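Local coordinates for protein cadherin-23 (Mus musculus, PDB 5UZ8) that probably mediates calcium-dependent cell adhesion in hearing mechanotransduction, through a long extracellular chain of cadherin repeats joined by calcium-binding linkers, at residues N110-F116 with N201-V207; I115-Y121 with L136-T141. One frame throughout, in Å; residues are numbered along the deposited sequence. Where two conformers were deposited one is given.

In the fold
Following the chain from the N terminus, the first of the three cadherin repeats in this fragment ends in a calcium-binding linker, and residues 110-116 lead from it into the middle one. Strand 115-116 pairs with 134-141 almost at once: contact 2 closes a loop of 14 residues between its segments. Much later the chain comes back alongside the linker at 201-207, where contact 1 closes a loop of 84 residues. Contact 2 is therefore nested inside contact 1, and the two share Ile115 and Phe116. Together they fix the start of the repeat to both sheets of its sandwich, with the Phe116 ring held between Val207 on one face and Ala140 on the other.

Contact 1. Residues N110-F116 with N201-V207; sequences NDNNPIF and NRRENSV. With CA (calcium ion), chain I; CA (calcium ion), chain J; CA (calcium ion), chain K.
All five hydrogen bonds between 110-116 and 201-207 use a side chain, although the segments run only 7° apart in direction. From Asn112 and Arg202 on, both backbones are extended; CA atoms lie 5.2 Å apart for Asn113-Arg203, 7.2 Å for Asn110-Asn201 and 7.1 Å for Phe116-Val207. Arg203, chi1 m with chi2 and chi3 t, reaches along the linker, donating from NE to Asn110 O (2.8 Å) and from NH2 to Asn113 OD1 (2.8 Å), while Asp111 C lies over its guanidinium face. Asn110 (chi1 t) returns ND2 to Asn201 O at 2.9 Å. The sequence from Asp108 to Pro114 is the DxNDNxP linker motif between cadherin repeats: Asn110 OD1 (2.4 Å) and Asn112 O (2.3 Å) bind one calcium, which Asp142, Asp144, Phe148 and Asp193 complete, and Asp111 bridges two more through OD1 and OD2, each at 2.4 Å. Past the calcium ligands, Asn113 (chi1 m) donates ND2 to Glu204 O at 2.9 Å, and Asn205 ND2 reaches Pro114 O at 2.8 Å. Phe116, chi1 m, turns its ring edge to Asn205 O (3.4 Å from CE2) and takes Val207 CG1 over its face, 3.6 Å from the centroid, a CH-pi contact.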
loop_
_atom_site.group_PDB
_atom_site.type_symbol
_atom_site.label_atom_id
_atom_site.label_comp_id
_atom_site.label_asym_id
_atom_site.label_seq_id
_atom_site.Cartn_x
_atom_site.Cartn_y
_atom_site.Cartn_z
ATOM N N ASN A 110 15.757 16.742 -2.553
ATOM C CA ASN A 110 14.853 15.633 -2.441
ATOM C C ASN A 110 15.628 14.328 -2.310
ATOM O O ASN A 110 15.677 13.513 -3.246
ATOM C CB ASN A 110 13.874 15.592 -3.618
ATOM C CG ASN A 110 12.760 14.587 -3.401
ATOM O OD1 ASN A 110 12.448 14.261 -2.267
ATOM N ND2 ASN A 110 12.160 14.102 -4.472
ATOM N N ASP A 111 16.199 14.127 -1.121
ATOM C CA ASP A 111 17.043 12.958 -0.848
ATOM C C ASP A 111 16.398 11.894 0.058
ATOM O O ASP A 111 17.071 10.926 0.439
ATOM C CB ASP A 111 18.446 13.377 -0.347
ATOM C CG ASP A 111 18.434 14.205 0.944
ATOM O OD1 ASP A 111 17.399 14.789 1.347
ATOM O OD2 ASP A 111 19.532 14.362 1.537
ATOM N N ASN A 112 15.122 12.046 0.382
ATOM C CA ASN A 112 14.400 11.023 1.133
ATOM C C ASN A 112 13.195 10.515 0.335
ATOM O O ASN A 112 12.429 11.312 -0.222
ATOM C CB ASN A 112 13.945 11.547 2.490
ATOM C CG ASN A 112 15.123 11.767 3.433
ATOM O OD1 ASN A 112 15.540 10.835 4.125
ATOM N ND2 ASN A 112 15.712 12.966 3.386
ATOM N N ASN A 113 13.028 9.201 0.312
ATOM C CA ASN A 113 11.872 8.580 -0.326
ATOM C C ASN A 113 10.714 8.590 0.647
ATOM O O ASN A 113 10.942 8.447 1.852
ATOM C CB ASN A 113 12.148 7.113 -0.657
ATOM C CG ASN A 113 13.154 6.946 -1.775
ATOM O OD1 ASN A 113 14.207 7.513 -1.727
ATOM N ND2 ASN A 113 12.814 6.162 -2.786
ATOM N N PRO A 114 9.472 8.587 0.115
ATOM C CA PRO A 114 8.352 8.227 1.002
ATOM C C PRO A 114 8.503 6.789 1.441
ATOM O O PRO A 114 8.905 5.930 0.635
ATOM C CB PRO A 114 7.103 8.413 0.139
ATOM C CG PRO A 114 7.532 9.108 -1.083
ATOM C CD PRO A 114 9.026 8.836 -1.258
ATOM N N ILE A 115 8.251 6.539 2.706
ATOM C CA ILE A 115 8.459 5.219 3.332
ATOM C C ILE A 115 7.157 4.836 3.998
ATOM O O ILE A 115 6.643 5.587 4.833
ATOM C CB ILE A 115 9.580 5.232 4.374
ATOM C CG1 ILE A 115 10.943 5.509 3.701
ATOM C CG2 ILE A 115 9.656 3.887 5.112
ATOM C CD1 ILE A 115 12.058 5.854 4.681
ATOM N N PHE A 116 6.611 3.679 3.613
ATOM C CA PHE A 116 5.349 3.217 4.208
ATOM C C PHE A 116 5.474 2.877 5.674
ATOM O O PHE A 116 6.520 2.396 6.094
ATOM C CB PHE A 116 4.777 2.057 3.436
ATOM C CG PHE A 116 4.061 2.476 2.202
ATOM C CD1 PHE A 116 2.777 2.979 2.275
ATOM C CD2 PHE A 116 4.682 2.405 0.965
ATOM C CE1 PHE A 116 2.104 3.382 1.121
ATOM C CE2 PHE A 116 4.012 2.795 -0.180
ATOM C CZ PHE A 116 2.739 3.297 -0.110
ATOM N N ASN A 201 13.142 13.611 -10.680
ATOM C CA ASN A 201 13.344 14.232 -9.346
ATOM C C ASN A 201 12.212 13.793 -8.398
ATOM O O ASN A 201 12.064 14.370 -7.351
ATOM C CB ASN A 201 13.495 15.806 -9.415
ATOM C CG ASN A 201 14.170 16.467 -8.141
ATOM O OD1 ASN A 201 14.988 15.882 -7.421
ATOM N ND2 ASN A 201 13.832 17.716 -7.913
ATOM N N ARG A 202 11.490 12.728 -8.744
ATOM C CA ARG A 202 10.465 12.148 -7.862
ATOM C C ARG A 202 10.947 10.808 -7.336
ATOM O O ARG A 202 11.436 9.987 -8.118
ATOM C CB ARG A 202 9.141 11.970 -8.596
ATOM C CG ARG A 202 8.583 13.274 -9.146
ATOM C CD ARG A 202 7.151 13.161 -9.647
ATOM N NE ARG A 202 6.228 13.014 -8.542
ATOM C CZ ARG A 202 4.936 12.744 -8.647
ATOM N NH1 ARG A 202 4.346 12.599 -9.833
ATOM N NH2 ARG A 202 4.221 12.596 -7.558
ATOM N N ARG A 203 10.797 10.596 -6.037
ATOM C CA ARG A 203 11.153 9.367 -5.371
ATOM C C ARG A 203 9.890 8.638 -4.942
ATOM O O ARG A 203 8.842 9.243 -4.711
ATOM C CB ARG A 203 12.020 9.663 -4.136
ATOM C CG ARG A 203 13.415 10.113 -4.433
ATOM C CD ARG A 203 14.171 10.522 -3.177
ATOM N NE ARG A 203 15.591 10.771 -3.455
ATOM C CZ ARG A 203 16.549 9.842 -3.517
ATOM N NH1 ARG A 203 17.793 10.210 -3.752
ATOM N NH2 ARG A 203 16.297 8.556 -3.312
ATOM N N GLU A 204 10.009 7.321 -4.839
ATOM C CA GLU A 204 8.870 6.475 -4.543
ATOM C C GLU A 204 9.247 5.246 -3.730
ATOM O O GLU A 204 10.431 4.822 -3.708
ATOM C CB GLU A 204 8.222 6.016 -5.835
ATOM C CG GLU A 204 9.066 5.069 -6.680
ATOM C CD GLU A 204 8.439 4.803 -8.034
ATOM O OE1 GLU A 204 8.317 3.628 -8.412
ATOM O OE2 GLU A 204 8.073 5.772 -8.742
ATOM N N ASN A 205 8.208 4.597 -3.234
ATOM C CA ASN A 205 8.294 3.248 -2.716
ATOM C C ASN A 205 6.927 2.616 -2.885
ATOM O O ASN A 205 5.890 3.322 -2.958
ATOM C CB ASN A 205 8.668 3.229 -1.229
ATOM C CG ASN A 205 10.166 3.110 -0.985
ATOM O OD1 ASN A 205 10.824 2.228 -1.525
ATOM N ND2 ASN A 205 10.712 3.996 -0.156
ATOM N N SER A 206 6.922 1.302 -2.933
ATOM C CA SER A 206 5.656 0.565 -3.017
ATOM C C SER A 206 5.478 -0.355 -1.832
ATOM O O SER A 206 6.448 -0.758 -1.187
ATOM C CB SER A 206 5.654 -0.241 -4.299
ATOM O OG SER A 206 6.734 -1.155 -4.311
ATOM N N VAL A 207 4.247 -0.793 -1.633
ATOM C CA VAL A 207 3.911 -1.782 -0.633
ATOM C C VAL A 207 2.797 -2.704 -1.164
ATOM O O VAL A 207 2.029 -2.288 -2.060
ATOM C CB VAL A 207 3.497 -1.104 0.675
ATOM C CG1 VAL A 207 2.153 -0.425 0.544
ATOM C CG2 VAL A 207 3.461 -2.074 1.824
HETATM CA CA CA I . 11.173 13.206 -0.563
HETATM CA CA CA J . 16.221 16.690 2.120
HETATM CA CA CA K . 19.275 14.994 3.790
HETATM O O HOH W 1 16.384 17.509 -5.228
HETATM O O HOH W 2 18.987 13.224 -3.870
HETATM O O HOH W 3 15.391 13.206 -6.061
HETATM O O HOH W 4 18.506 12.853 4.414
HETATM O O HOH W 5 21.514 14.017 4.021
#

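Contact 2. Residues I115-Y121 with L136-T141; sequences IFDQPSY and LRVTAT
Residues 115-117 run antiparallel to 139-141. Ile115 and Thr141 form a hydrogen-bonded pair, CA atoms 5.4 Å apart, with Ile115 N to Thr141 O and Thr141 N to Ile115 O both 2.9 Å. Phe116 and Ala140 form the next, non-hydrogen-bonded pair, drawn in to 3.8 Å between CA atoms, and Asp117 N donates to Thr139 O at 2.8 Å. The chain then swings away through 118-120, where Gln118 NE2 bonds Ser120 O at 2.8 Å, and returns at Tyr121, which begins strand 121-126 of the opposite sheet beside 204-214. This is the split first strand of a cadherin repeat, its early part paired with the second strand and its later part with the last. Phe116 (chi1 m) places its ring face over Ala140 CB, 4.1 Å from the centroid, and its edge by Val138, CE1 to CG2 3.9 Å. Tyr121 (chi1 m) spans from the other sheet: Val138 CG1 sits 3.8 Å from its ring centroid, Leu136 CD1 packs 3.7 Å from its CB, and its OH accepts a weak hydrogen bond from Thr139 N at 3.4 Å. On the Ile115-Thr141 face, one water joins Ile115 O (2.7 Å), Asp117 OD1 (2.4 Å) and Thr141 OG1 (2.8 Å). Backbone hydrogen bonds thus set the register while Phe116, Ala140, Val138, Leu136 and Tyr121 pack inward; the other face, where Ile115 is exposed, carries Thr141, Asp117 and the water.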
loop_
_atom_site.group_PDB
_atom_site.type_symbol
_atom_site.label_atom_id
_atom_site.label_comp_id
_atom_site.label_asym_id
_atom_site.label_seq_id
_atom_site.Cartn_x
_atom_site.Cartn_y
_atom_site.Cartn_z
ATOM N N ILE A 115 8.251 6.539 2.706
ATOM C CA ILE A 115 8.459 5.219 3.332
ATOM C C ILE A 115 7.157 4.836 3.998
ATOM O O ILE A 115 6.643 5.587 4.833
ATOM C CB ILE A 115 9.580 5.232 4.374
ATOM C CG1 ILE A 115 10.943 5.509 3.701
ATOM C CG2 ILE A 115 9.656 3.887 5.112
ATOM C CD1 ILE A 115 12.058 5.854 4.681
ATOM N N PHE A 116 6.611 3.679 3.613
ATOM C CA PHE A 116 5.349 3.217 4.208
ATOM C C PHE A 116 5.474 2.877 5.674
ATOM O O PHE A 116 6.520 2.396 6.094
ATOM C CB PHE A 116 4.777 2.057 3.436
ATOM C CG PHE A 116 4.061 2.476 2.202
ATOM C CD1 PHE A 116 2.777 2.979 2.275
ATOM C CD2 PHE A 116 4.682 2.405 0.965
ATOM C CE1 PHE A 116 2.104 3.382 1.121
ATOM C CE2 PHE A 116 4.012 2.795 -0.180
ATOM C CZ PHE A 116 2.739 3.297 -0.110
ATOM N N ASP A 117 4.438 3.155 6.458
ATOM C CA ASP A 117 4.433 2.961 7.913
ATOM C C ASP A 117 4.363 1.450 8.292
ATOM O O ASP A 117 4.653 1.084 9.425
ATOM C CB ASP A 117 3.257 3.740 8.576
ATOM C CG ASP A 117 3.496 5.282 8.707
ATOM O OD1 ASP A 117 4.532 5.826 8.266
ATOM O OD2 ASP A 117 2.628 5.966 9.303
ATOM N N GLN A 118 3.936 0.583 7.363
ATOM C CA GLN A 118 3.907 -0.884 7.599
ATOM C C GLN A 118 4.626 -1.567 6.461
ATOM O O GLN A 118 4.689 -1.010 5.360
ATOM C CB GLN A 118 2.495 -1.466 7.666
ATOM C CG GLN A 118 1.606 -0.852 8.705
ATOM C CD GLN A 118 0.238 -1.542 8.928
ATOM O OE1 GLN A 118 -0.513 -1.048 9.771
ATOM N NE2 GLN A 118 -0.091 -2.669 8.230
ATOM N N PRO A 119 5.155 -2.779 6.708
ATOM C CA PRO A 119 5.798 -3.562 5.641
ATOM C C PRO A 119 4.786 -4.156 4.641
ATOM O O PRO A 119 5.154 -4.492 3.527
ATOM C CB PRO A 119 6.558 -4.646 6.410
ATOM C CG PRO A 119 5.862 -4.774 7.724
ATOM C CD PRO A 119 5.385 -3.378 8.037
ATOM N N SER A 120 3.535 -4.271 5.073
ATOM C CA SER A 120 2.451 -4.702 4.218
ATOM C C SER A 120 1.150 -4.408 4.929
ATOM O O SER A 120 1.142 -3.987 6.099
ATOM C CB SER A 120 2.570 -6.184 3.789
ATOM O OG SER A 120 2.048 -7.105 4.726
ATOM N N TYR A 121 0.058 -4.489 4.171
ATOM C CA TYR A 121 -1.288 -4.198 4.698
ATOM C C TYR A 121 -2.183 -5.330 4.336
ATOM O O TYR A 121 -1.972 -5.977 3.301
ATOM C CB TYR A 121 -1.827 -2.902 4.126
ATOM C CG TYR A 121 -1.047 -1.665 4.567
ATOM C CD1 TYR A 121 0.061 -1.239 3.849
ATOM C CD2 TYR A 121 -1.439 -0.918 5.689
ATOM C CE1 TYR A 121 0.770 -0.099 4.225
ATOM C CE2 TYR A 121 -0.742 0.239 6.080
ATOM C CZ TYR A 121 0.354 0.634 5.342
ATOM O OH TYR A 121 1.073 1.741 5.703
ATOM N N LEU A 136 -9.265 0.134 3.918
ATOM C CA LEU A 136 -8.129 0.449 4.780
ATOM C C LEU A 136 -7.449 1.713 4.264
ATOM O O LEU A 136 -7.719 2.158 3.154
ATOM C CB LEU A 136 -7.112 -0.698 4.760
ATOM C CG LEU A 136 -6.350 -0.715 3.430
ATOM C CD1 LEU A 136 -4.866 -0.896 3.606
ATOM C CD2 LEU A 136 -6.963 -1.689 2.461
ATOM N N ARG A 137 -6.579 2.267 5.092
ATOM C CA ARG A 137 -5.792 3.424 4.717
ATOM C C ARG A 137 -4.312 3.047 4.798
ATOM O O ARG A 137 -3.869 2.513 5.797
ATOM C CB ARG A 137 -6.108 4.566 5.683
ATOM C CG ARG A 137 -5.442 5.895 5.356
ATOM C CD ARG A 137 -6.011 6.982 6.263
ATOM N NE ARG A 137 -7.121 7.697 5.658
ATOM C CZ ARG A 137 -8.107 8.298 6.321
ATOM N NH1 ARG A 137 -9.050 8.960 5.651
ATOM N NH2 ARG A 137 -8.164 8.238 7.651
ATOM N N VAL A 138 -3.567 3.323 3.738
ATOM C CA VAL A 138 -2.124 3.197 3.735
ATOM C C VAL A 138 -1.523 4.574 3.996
ATOM O O VAL A 138 -2.079 5.590 3.563
ATOM C CB VAL A 138 -1.595 2.585 2.434
ATOM C CG1 VAL A 138 -2.257 1.232 2.198
ATOM C CG2 VAL A 138 -1.743 3.507 1.237
ATOM N N THR A 139 -0.394 4.601 4.710
ATOM C CA THR A 139 0.283 5.856 4.992
ATOM C C THR A 139 1.790 5.659 4.814
ATOM O O THR A 139 2.379 4.702 5.364
ATOM C CB THR A 139 0.003 6.324 6.440
ATOM O OG1 THR A 139 -1.412 6.498 6.657
ATOM C CG2 THR A 139 0.737 7.617 6.746
ATOM N N ALA A 140 2.393 6.575 4.071
ATOM C CA ALA A 140 3.843 6.734 3.988
ATOM C C ALA A 140 4.250 8.096 4.571
ATOM O O ALA A 140 3.415 8.985 4.688
ATOM C CB ALA A 140 4.265 6.638 2.548
ATOM N N THR A 141 5.515 8.247 4.972
ATOM C CA THR A 141 6.012 9.523 5.454
ATOM C C THR A 141 7.249 9.900 4.683
ATOM O O THR A 141 7.948 9.022 4.162
ATOM C CB THR A 141 6.369 9.471 6.923
ATOM O OG1 THR A 141 7.390 8.490 7.127
ATOM C CG2 THR A 141 5.139 9.138 7.762
HETATM O O HOH W 6 6.870 5.806 7.544
#